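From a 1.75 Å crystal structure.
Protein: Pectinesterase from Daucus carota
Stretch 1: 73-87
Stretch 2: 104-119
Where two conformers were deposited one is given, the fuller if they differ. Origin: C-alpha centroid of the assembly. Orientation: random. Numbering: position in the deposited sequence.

Stretch 1, residues 73-87: ASKNVQDGSTTFNSA
Stretch 2 (104-119) QNTAGAAKHQAVALRV

Arg118 lies flat on Phe84: guanidinium and ring centres are 3.6 Å apart, with Arg118 CZ over the ring face and the planes at 15°. The same arginine sends NE to the carbonyl O of Phe84 at 3.0 Å, so one residue offers it both a cation-π face and an acceptor. Its rotamer (t, t, p, chi4 78°) meets a t rotamer in Phe84 (chi2 -86°).

The example illustrates how an irregular segment docks by satisfying backbone polar groups. Stretch 1 has no regular helix or strand; stretch 2 has strand at 104-105 and 117-119 and a 3-10 segment at 109-111. CA atoms pair Ser74 with Ala107, Asn76 with Ala114, Gln78 with Lys111 and Ala87 with Val115, 4.4 to 5.0 Å apart. Thr106 N donates to Ala73 O (3.0 Å), and Val77 N to Gln113 O (3.1 Å). Buried Asn105 (chi1 t, chi2 -49°) directs ND2 to Lys75 O at 3.2 Å and to Val115 O at 3.0 Å. Ser86, chi1 p, uses OG to accept from Val115 N (3.2 Å) while donating to Thr83 O (2.9 Å). Ala87 CB packs against Val115 CG1 at 3.8 Å.

At the type I turn Val77-Gly80, Lys111 (m, m, t, t) extends NZ to Asp79 OD1, a 3.2 Å salt bridge. Gly80, at phi/psi 126/-6, suits a backbone where a CB would jam against the preceding carbonyl.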

# COMPACT_ATOMS: atom_id res chain seq x y z
N ALA A 73 3.33 -15.55 6.05
CA ALA A 73 4.66 -15.80 6.64
C ALA A 73 4.87 -14.85 7.83
O ALA A 73 3.99 -14.03 8.13
CB ALA A 73 5.75 -15.58 5.59
N SER A 74 6.02 -14.93 8.52
CA SER A 74 6.27 -14.06 9.69
C SER A 74 7.71 -13.58 9.95
O SER A 74 8.13 -13.48 11.11
CB SER A 74 5.74 -14.74 10.96
OG SER A 74 6.41 -15.96 11.23
N LYS A 75 8.46 -13.26 8.90
CA LYS A 75 9.83 -12.77 9.09
C LYS A 75 9.78 -11.37 9.70
O LYS A 75 8.89 -10.58 9.37
CB LYS A 75 10.58 -12.72 7.75
CG LYS A 75 10.79 -14.09 7.09
CD LYS A 75 11.71 -14.00 5.88
CE LYS A 75 13.13 -13.58 6.27
NZ LYS A 75 14.06 -13.50 5.10
N ASN A 76 10.73 -11.04 10.58
CA ASN A 76 10.74 -9.73 11.24
C ASN A 76 12.13 -9.27 11.70
O ASN A 76 13.08 -10.06 11.75
CB ASN A 76 9.78 -9.76 12.43
CG ASN A 76 10.21 -10.74 13.52
OD1 ASN A 76 11.01 -10.40 14.39
ND2 ASN A 76 9.68 -11.96 13.46
N VAL A 77 12.25 -7.99 12.04
CA VAL A 77 13.52 -7.41 12.48
C VAL A 77 13.94 -7.81 13.89
O VAL A 77 15.13 -7.99 14.17
CB VAL A 77 13.47 -5.85 12.38
CG1 VAL A 77 14.66 -5.23 13.10
CG2 VAL A 77 13.49 -5.44 10.91
N GLN A 78 12.97 -7.95 14.79
CA GLN A 78 13.28 -8.34 16.17
C GLN A 78 14.00 -9.69 16.21
O GLN A 78 14.86 -9.92 17.07
CB GLN A 78 11.98 -8.42 16.99
CG GLN A 78 12.17 -8.83 18.45
CD GLN A 78 13.00 -7.83 19.24
OE1 GLN A 78 12.70 -6.64 19.27
NE2 GLN A 78 14.04 -8.32 19.90
N ASP A 79 13.66 -10.58 15.28
CA ASP A 79 14.27 -11.90 15.23
C ASP A 79 15.52 -12.02 14.35
O ASP A 79 16.12 -13.10 14.29
CB ASP A 79 13.24 -12.96 14.79
CG ASP A 79 12.13 -13.17 15.82
OD1 ASP A 79 12.34 -12.84 17.01
OD2 ASP A 79 11.06 -13.69 15.45
N GLY A 80 15.91 -10.95 13.66
CA GLY A 80 17.12 -11.03 12.85
C GLY A 80 17.11 -10.68 11.36
O GLY A 80 18.17 -10.65 10.74
N SER A 81 15.94 -10.41 10.79
CA SER A 81 15.86 -10.06 9.37
C SER A 81 15.97 -8.54 9.20
O SER A 81 15.86 -7.80 10.17
CB SER A 81 14.53 -10.55 8.79
OG SER A 81 14.34 -10.09 7.46
N THR A 82 16.20 -8.08 7.97
CA THR A 82 16.25 -6.64 7.70
C THR A 82 14.84 -6.26 7.25
O THR A 82 14.06 -7.14 6.89
CB THR A 82 17.25 -6.27 6.57
OG1 THR A 82 16.79 -6.79 5.32
CG2 THR A 82 18.64 -6.82 6.87
N THR A 83 14.51 -4.98 7.29
CA THR A 83 13.17 -4.53 6.87
C THR A 83 12.88 -4.97 5.43
O THR A 83 11.82 -5.51 5.14
CB THR A 83 13.03 -3.00 6.97
OG1 THR A 83 13.17 -2.59 8.33
CG2 THR A 83 11.67 -2.55 6.45
N PHE A 84 13.84 -4.71 4.54
CA PHE A 84 13.72 -5.05 3.12
C PHE A 84 13.48 -6.55 2.88
O PHE A 84 12.63 -6.92 2.07
CB PHE A 84 15.00 -4.57 2.41
CG PHE A 84 14.97 -4.73 0.90
CD1 PHE A 84 15.35 -5.92 0.30
CD2 PHE A 84 14.62 -3.66 0.08
CE1 PHE A 84 15.39 -6.05 -1.09
CE2 PHE A 84 14.64 -3.78 -1.31
CZ PHE A 84 15.03 -4.98 -1.89
N ASN A 85 14.21 -7.40 3.60
CA ASN A 85 14.09 -8.85 3.44
C ASN A 85 12.95 -9.53 4.22
O ASN A 85 12.74 -10.74 4.08
CB ASN A 85 15.41 -9.54 3.83
CG ASN A 85 16.51 -9.33 2.80
OD1 ASN A 85 17.70 -9.47 3.11
ND2 ASN A 85 16.13 -9.01 1.57
N SER A 86 12.20 -8.78 5.01
CA SER A 86 11.11 -9.38 5.81
C SER A 86 9.77 -9.59 5.09
O SER A 86 8.86 -10.22 5.65
CB SER A 86 10.85 -8.53 7.06
OG SER A 86 10.23 -7.30 6.72
N ALA A 87 9.65 -9.09 3.87
CA ALA A 87 8.41 -9.19 3.10
C ALA A 87 7.92 -10.61 2.77
O ALA A 87 8.69 -11.45 2.30
CB ALA A 87 8.56 -8.40 1.80
N GLN A 104 -0.26 -11.36 3.78
CA GLN A 104 -0.20 -11.08 5.22
C GLN A 104 1.09 -11.51 5.95
O GLN A 104 1.84 -12.35 5.45
CB GLN A 104 -1.42 -11.73 5.90
CG GLN A 104 -1.44 -13.16 5.88
CD GLN A 104 -2.71 -12.34 8.00
OE1 GLN A 104 -3.24 -13.32 7.48
NE2 GLN A 104 -3.21 -11.73 9.07
N ASN A 105 1.42 -10.80 7.03
CA ASN A 105 2.59 -11.10 7.86
C ASN A 105 2.03 -11.19 9.29
O ASN A 105 1.45 -10.22 9.79
CB ASN A 105 3.65 -9.98 7.79
CG ASN A 105 4.95 -10.35 8.53
OD1 ASN A 105 4.92 -10.79 9.68
ND2 ASN A 105 6.09 -10.16 7.86
N THR A 106 2.22 -12.34 9.94
CA THR A 106 1.68 -12.58 11.28
C THR A 106 2.61 -12.41 12.49
O THR A 106 2.29 -12.88 13.58
CB THR A 106 1.06 -14.00 11.36
OG1 THR A 106 2.07 -14.98 11.10
CG2 THR A 106 -0.06 -14.17 10.34
N ALA A 107 3.74 -11.74 12.30
CA ALA A 107 4.71 -11.54 13.38
C ALA A 107 4.13 -10.89 14.65
O ALA A 107 4.39 -11.34 15.77
CB ALA A 107 5.90 -10.73 12.88
N GLY A 108 3.35 -9.82 14.48
CA GLY A 108 2.76 -9.15 15.63
C GLY A 108 3.42 -7.83 16.00
O GLY A 108 4.54 -7.54 15.57
N ALA A 109 2.74 -7.03 16.81
CA ALA A 109 3.24 -5.72 17.23
C ALA A 109 4.59 -5.74 17.95
O ALA A 109 5.44 -4.87 17.73
CB ALA A 109 2.20 -5.03 18.10
N ALA A 110 4.80 -6.73 18.81
CA ALA A 110 6.04 -6.83 19.58
C ALA A 110 7.30 -7.19 18.79
O ALA A 110 8.40 -7.15 19.35
CB ALA A 110 5.85 -7.83 20.72
N LYS A 111 7.15 -7.53 17.51
CA LYS A 111 8.30 -7.90 16.68
C LYS A 111 8.84 -6.78 15.79
O LYS A 111 9.74 -7.01 14.97
CB LYS A 111 7.94 -9.11 15.80
CG LYS A 111 7.63 -10.39 16.57
CD LYS A 111 8.86 -10.96 17.25
CE LYS A 111 8.53 -12.26 17.98
NZ LYS A 111 9.70 -12.79 18.74
N HIS A 112 8.31 -5.58 15.94
CA HIS A 112 8.75 -4.43 15.15
C HIS A 112 8.52 -4.59 13.64
O HIS A 112 7.55 -5.22 13.23
CB HIS A 112 10.23 -4.14 15.44
CG HIS A 112 10.50 -3.86 16.89
ND1 HIS A 112 9.78 -2.94 17.62
CD2 HIS A 112 11.41 -4.39 17.74
CE1 HIS A 112 10.24 -2.91 18.86
NE2 HIS A 112 11.22 -3.78 18.96
N GLN A 113 9.41 -4.03 12.82
CA GLN A 113 9.24 -4.11 11.36
C GLN A 113 9.03 -5.52 10.79
O GLN A 113 9.89 -6.39 10.93
CB GLN A 113 10.44 -3.45 10.64
CG GLN A 113 10.67 -1.98 11.01
CD GLN A 113 11.76 -1.80 12.06
OE1 GLN A 113 11.80 -2.52 13.06
NE2 GLN A 113 12.64 -0.84 11.83
N ALA A 114 7.89 -5.72 10.13
CA ALA A 114 7.53 -7.01 9.52
C ALA A 114 6.57 -6.76 8.35
O ALA A 114 5.36 -6.64 8.53
CB ALA A 114 6.88 -7.90 10.57
N VAL A 115 7.13 -6.72 7.14
CA VAL A 115 6.39 -6.44 5.91
C VAL A 115 5.51 -7.55 5.30
O VAL A 115 5.91 -8.71 5.25
CB VAL A 115 7.38 -5.95 4.82
CG1 VAL A 115 6.64 -5.58 3.53
CG2 VAL A 115 8.18 -4.75 5.35
N ALA A 116 4.32 -7.16 4.84
CA ALA A 116 3.41 -8.10 4.19
C ALA A 116 3.66 -8.10 2.67
O ALA A 116 3.78 -9.17 2.06
CB ALA A 116 1.95 -7.72 4.48
N LEU A 117 3.73 -6.91 2.07
CA LEU A 117 3.97 -6.77 0.63
C LEU A 117 4.95 -5.63 0.30
O LEU A 117 4.77 -4.51 0.77
CB LEU A 117 2.66 -6.49 -0.13
CG LEU A 117 2.76 -6.10 -1.61
CD1 LEU A 117 3.28 -7.28 -2.43
CD2 LEU A 117 1.39 -5.68 -2.14
N ARG A 118 5.99 -5.94 -0.48
CA ARG A 118 6.97 -4.93 -0.92
C ARG A 118 6.90 -4.87 -2.45
O ARG A 118 6.95 -5.90 -3.12
CB ARG A 118 8.41 -5.32 -0.50
CG ARG A 118 9.49 -4.56 -1.29
CD ARG A 118 10.88 -4.58 -0.63
NE ARG A 118 11.44 -5.92 -0.45
CZ ARG A 118 12.01 -6.65 -1.40
NH1 ARG A 118 12.11 -6.19 -2.65
NH2 ARG A 118 12.49 -7.85 -1.11
N VAL A 119 6.77 -3.66 -2.99
CA VAL A 119 6.66 -3.46 -4.44
C VAL A 119 7.73 -2.52 -5.02
O VAL A 119 7.90 -1.39 -4.55
CB VAL A 119 5.27 -2.88 -4.82
CG1 VAL A 119 5.12 -2.81 -6.33
CG2 VAL A 119 4.16 -3.74 -4.21
O HOH W 1 13.44 0.22 8.75